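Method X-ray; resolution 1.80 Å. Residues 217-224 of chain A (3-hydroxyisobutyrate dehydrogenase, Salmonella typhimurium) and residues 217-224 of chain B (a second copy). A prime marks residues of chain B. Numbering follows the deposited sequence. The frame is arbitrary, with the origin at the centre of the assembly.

Chain A (217-224) AAGNSWMF
Chain B 217-224: AAGNSWMF

How do the two copies meet? An exact two-fold axis relates them, and the stretches run at 159°, nearly antiparallel, with Ser221 facing Ser221′ (CA to CA 3.9 Å) and Ala218′ set against Trp222 (CA to CA 5.7 Å). Everything described for chain B therefore recurs with the chains exchanged, and 445 Å² is buried in total.

What does the turn at the start of chain B contribute? Ala217′ (phi/psi -131/180) opens a type I turn through Ala218′ (-73/-11) and Gly219′ (-93/5), where a CB would point away from chain A, to Asn220′ (-70/155; chi1 t, chi2 31°), whose ND2 bonds just outside the stretch. A weak bond from Asn220′ N to Ala217′ O, 3.5 Å, closes it. Ala218′ is buried; its small methyl lies over one face of the Trp222 ring, CB 4.0 Å from the six-membered centroid and 3.6 Å from Trp222 CE3. Met223 CE approaches Ala218′ CB at 4.2 Å.

Which bonds join the backbones? Asn220′ O accepts from Trp222 N at 3.1 Å, nearly straight at 171°; its symmetry mate completes a single beta bridge centred on Ser221 and Ser221′. A water adds to this, donating to Ala218′ O (2.7 Å) and Asn220′ O (2.8 Å) and accepting from Met223 N (2.9 Å), so a helix-start NH is satisfied across the interface.

How does chain B then turn into its helix? Ser221′ remains extended (-146/157), its CB 3.8 Å from Ser221 CB; chi1 p lets OG cap the helix, accepting from Phe224′ N at 2.7 Å. Trp222′ (-60/-43) points its CB toward chain A, and chi1 t with chi2 93° offers a ring face to Ala218 CB. Selenomethionine Met223′ (-67/-36; m, m, t) starts sideways; chi1 m leaves CG 3.5 Å from Ala218 O, and its end comes nearer chain A. Phe224′ (-62/-53; chi1 t, chi2 97°) stays out of reach.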

ATOM      1  N   ALA A 217       6.119   6.433   5.319  1.00 14.67           N
ATOM      2  CA  ALA A 217       6.433   5.294   6.167  1.00 15.77           C
ATOM      3  C   ALA A 217       6.112   3.956   5.496  1.00 14.90           C
ATOM      4  O   ALA A 217       5.635   3.911   4.361  1.00 15.44           O
ATOM      5  CB  ALA A 217       5.688   5.418   7.487  1.00 12.39           C
ATOM      6  N   ALA A 218       6.377   2.871   6.217  1.00 14.55           N
ATOM      7  CA  ALA A 218       6.162   1.524   5.705  1.00 16.50           C
ATOM      8  C   ALA A 218       4.699   1.089   5.591  1.00 15.72           C
ATOM      9  O   ALA A 218       4.407   0.067   4.970  1.00 16.40           O
ATOM     10  CB  ALA A 218       6.938   0.522   6.564  1.00 15.16           C
ATOM     11  N   GLY A 219       3.782   1.861   6.170  1.00 16.45           N
ATOM     12  CA  GLY A 219       2.375   1.496   6.107  1.00 14.68           C
ATOM     13  C   GLY A 219       1.620   2.112   4.940  1.00 14.13           C
ATOM     14  O   GLY A 219       0.407   1.951   4.810  1.00 13.46           O
ATOM     15  N   ASN A 220       2.342   2.812   4.077  1.00 13.53           N
ATOM     16  CA  ASN A 220       1.731   3.470   2.930  1.00 14.67           C
ATOM     17  C   ASN A 220       1.250   2.485   1.868  1.00 13.79           C
ATOM     18  O   ASN A 220       1.730   1.353   1.784  1.00 13.37           O
ATOM     19  CB  ASN A 220       2.743   4.443   2.312  1.00 14.35           C
ATOM     20  CG  ASN A 220       2.114   5.397   1.307  1.00 15.08           C
ATOM     21  OD1 ASN A 220       0.946   5.773   1.426  1.00 15.26           O
ATOM     22  ND2 ASN A 220       2.904   5.816   0.321  1.00 15.57           N
ATOM     23  N   SER A 221       0.273   2.919   1.081  1.00 13.08           N
ATOM     24  CA  SER A 221      -0.235   2.114  -0.021  1.00 13.97           C
ATOM     25  C   SER A 221      -0.602   3.109  -1.106  1.00 13.35           C
ATOM     26  O   SER A 221      -0.827   4.292  -0.821  1.00 13.57           O
ATOM     27  CB  SER A 221      -1.469   1.305   0.384  1.00 12.01           C
ATOM     28  OG  SER A 221      -2.630   2.117   0.444  1.00 12.78           O
ATOM     29  N   TRP A 222      -0.650   2.645  -2.347  1.00 12.55           N
ATOM     30  CA  TRP A 222      -1.003   3.531  -3.445  1.00 14.21           C
ATOM     31  C   TRP A 222      -2.401   4.091  -3.180  1.00 13.07           C
ATOM     32  O   TRP A 222      -2.646   5.282  -3.363  1.00 12.82           O
ATOM     33  CB  TRP A 222      -0.996   2.778  -4.778  1.00 13.32           C
ATOM     34  CG  TRP A 222      -1.027   3.698  -5.965  1.00 16.31           C
ATOM     35  CD1 TRP A 222       0.047   4.174  -6.664  1.00 18.48           C
ATOM     36  CD2 TRP A 222      -2.190   4.298  -6.558  1.00 17.22           C
ATOM     37  NE1 TRP A 222      -0.374   5.035  -7.652  1.00 18.03           N
ATOM     38  CE2 TRP A 222      -1.737   5.129  -7.610  1.00 18.69           C
ATOM     39  CE3 TRP A 222      -3.564   4.215  -6.303  1.00 15.60           C
ATOM     40  CZ2 TRP A 222      -2.618   5.873  -8.405  1.00 18.74           C
ATOM     41  CZ3 TRP A 222      -4.437   4.956  -7.095  1.00 18.25           C
ATOM     42  CH2 TRP A 222      -3.958   5.774  -8.133  1.00 18.86           C
HETATM   43  N   MSE A 223      -3.318   3.231  -2.739  1.00 13.01           N
HETATM   44  CA  MSE A 223      -4.676   3.684  -2.459  1.00 13.61           C
HETATM   45  C   MSE A 223      -4.763   4.639  -1.275  1.00 15.32           C
HETATM   46  O   MSE A 223      -5.572   5.563  -1.284  1.00 13.34           O
HETATM   47  CB  MSE A 223      -5.611   2.487  -2.250  1.00 14.03           C
HETATM   48  CG  MSE A 223      -5.982   1.806  -3.556  1.00 15.93           C
HETATM   49 SE   MSE A 223      -6.867   3.048  -4.789  1.00 25.34          SE
HETATM   50  CE  MSE A 223      -7.578   1.748  -6.039  1.00 20.88           C
ATOM     51  N   PHE A 224      -3.946   4.423  -0.249  1.00 11.97           N
ATOM     52  CA  PHE A 224      -3.966   5.329   0.890  1.00 13.40           C
ATOM     53  C   PHE A 224      -3.551   6.714   0.395  1.00 14.93           C
ATOM     54  O   PHE A 224      -4.249   7.707   0.612  1.00  9.47           O
ATOM     55  CB  PHE A 224      -2.977   4.889   1.980  1.00 13.95           C
ATOM     56  CG  PHE A 224      -2.942   5.817   3.167  1.00 13.27           C
ATOM     57  CD1 PHE A 224      -3.683   5.535   4.315  1.00 13.29           C
ATOM     58  CD2 PHE A 224      -2.229   7.012   3.110  1.00 13.54           C
ATOM     59  CE1 PHE A 224      -3.718   6.431   5.388  1.00 14.41           C
ATOM     60  CE2 PHE A 224      -2.257   7.916   4.174  1.00 13.42           C
ATOM     61  CZ  PHE A 224      -3.005   7.626   5.316  1.00 14.29           C
TER
ATOM     62  N   ALA B 217       0.810  -1.604 -10.194  1.00 14.67           N
ATOM     63  CA  ALA B 217      -0.591  -1.223 -10.277  1.00 15.77           C
ATOM     64  C   ALA B 217      -1.060  -0.435  -9.051  1.00 14.90           C
ATOM     65  O   ALA B 217      -0.290  -0.186  -8.121  1.00 15.44           O
ATOM     66  CB  ALA B 217      -1.449  -2.464 -10.469  1.00 12.39           C
ATOM     67  N   ALA B 218      -2.333  -0.052  -9.063  1.00 14.55           N
ATOM     68  CA  ALA B 218      -2.919   0.736  -7.987  1.00 16.50           C
ATOM     69  C   ALA B 218      -3.159  -0.016  -6.676  1.00 15.72           C
ATOM     70  O   ALA B 218      -3.440   0.607  -5.652  1.00 16.40           O
ATOM     71  CB  ALA B 218      -4.227   1.368  -8.472  1.00 15.16           C
ATOM     72  N   GLY B 219      -3.036  -1.341  -6.695  1.00 16.45           N
ATOM     73  CA  GLY B 219      -3.262  -2.114  -5.485  1.00 14.68           C
ATOM     74  C   GLY B 219      -2.007  -2.381  -4.669  1.00 14.13           C
ATOM     75  O   GLY B 219      -2.040  -3.089  -3.663  1.00 13.46           O
ATOM     76  N   ASN B 220      -0.894  -1.803  -5.096  1.00 13.53           N
ATOM     77  CA  ASN B 220       0.378  -2.000  -4.414  1.00 14.67           C
ATOM     78  C   ASN B 220       0.434  -1.312  -3.054  1.00 13.79           C
ATOM     79  O   ASN B 220      -0.298  -0.355  -2.792  1.00 13.37           O
ATOM     80  CB  ASN B 220       1.512  -1.478  -5.306  1.00 14.35           C
ATOM     81  CG  ASN B 220       2.891  -1.909  -4.828  1.00 15.08           C
ATOM     82  OD1 ASN B 220       3.059  -2.982  -4.244  1.00 15.26           O
ATOM     83  ND2 ASN B 220       3.893  -1.079  -5.103  1.00 15.57           N
ATOM     84  N   SER B 221       1.289  -1.830  -2.180  1.00 13.08           N
ATOM     85  CA  SER B 221       1.500  -1.233  -0.870  1.00 13.97           C
ATOM     86  C   SER B 221       2.967  -1.460  -0.559  1.00 13.35           C
ATOM     87  O   SER B 221       3.595  -2.363  -1.127  1.00 13.57           O
ATOM     88  CB  SER B 221       0.631  -1.890   0.205  1.00 12.01           C
ATOM     89  OG  SER B 221       1.148  -3.150   0.598  1.00 12.78           O
ATOM     90  N   TRP B 222       3.522  -0.643   0.326  1.00 12.55           N
ATOM     91  CA  TRP B 222       4.921  -0.801   0.688  1.00 14.21           C
ATOM     92  C   TRP B 222       5.114  -2.201   1.271  1.00 13.07           C
ATOM     93  O   TRP B 222       6.079  -2.889   0.947  1.00 12.82           O
ATOM     94  CB  TRP B 222       5.339   0.248   1.723  1.00 13.32           C
ATOM     95  CG  TRP B 222       6.829   0.346   1.883  1.00 16.31           C
ATOM     96  CD1 TRP B 222       7.671   1.204   1.234  1.00 18.48           C
ATOM     97  CD2 TRP B 222       7.661  -0.486   2.709  1.00 17.22           C
ATOM     98  NE1 TRP B 222       8.975   0.959   1.602  1.00 18.03           N
ATOM     99  CE2 TRP B 222       8.998  -0.069   2.503  1.00 18.69           C
ATOM    100  CE3 TRP B 222       7.408  -1.536   3.599  1.00 15.60           C
ATOM    101  CZ2 TRP B 222      10.078  -0.675   3.157  1.00 18.74           C
ATOM    102  CZ3 TRP B 222       8.483  -2.136   4.248  1.00 18.25           C
ATOM    103  CH2 TRP B 222       9.801  -1.702   4.023  1.00 18.86           C
HETATM  104  N   MSE B 223       4.186  -2.626   2.127  1.00 13.01           N
HETATM  105  CA  MSE B 223       4.293  -3.951   2.727  1.00 13.61           C
HETATM  106  C   MSE B 223       4.123  -5.085   1.724  1.00 15.32           C
HETATM  107  O   MSE B 223       4.771  -6.121   1.846  1.00 13.34           O
HETATM  108  CB  MSE B 223       3.293  -4.103   3.879  1.00 14.03           C
HETATM  109  CG  MSE B 223       3.738  -3.371   5.134  1.00 15.93           C
HETATM  110 SE   MSE B 223       5.478  -4.016   5.765  1.00 25.34          SE
HETATM  111  CE  MSE B 223       5.444  -3.235   7.539  1.00 20.88           C
ATOM    112  N   PHE B 224       3.250  -4.908   0.737  1.00 11.97           N
ATOM    113  CA  PHE B 224       3.078  -5.947  -0.267  1.00 13.40           C
ATOM    114  C   PHE B 224       4.409  -6.116  -1.000  1.00 14.93           C
ATOM    115  O   PHE B 224       4.946  -7.221  -1.104  1.00  9.47           O
ATOM    116  CB  PHE B 224       2.005  -5.567  -1.297  1.00 13.95           C
ATOM    117  CG  PHE B 224       1.815  -6.603  -2.375  1.00 13.27           C
ATOM    118  CD1 PHE B 224       0.793  -7.549  -2.284  1.00 13.29           C
ATOM    119  CD2 PHE B 224       2.703  -6.682  -3.445  1.00 13.54           C
ATOM    120  CE1 PHE B 224       0.662  -8.561  -3.240  1.00 14.41           C
ATOM    121  CE2 PHE B 224       2.584  -7.689  -4.405  1.00 13.42           C
ATOM    122  CZ  PHE B 224       1.560  -8.632  -4.301  1.00 14.29           C
TER
HETATM  123  O   HOH W   1       2.391  -0.770   3.443  1.00 11.48           O
HETATM  124  O   HOH W   2      -2.964   0.371  -3.041  1.00 11.48           O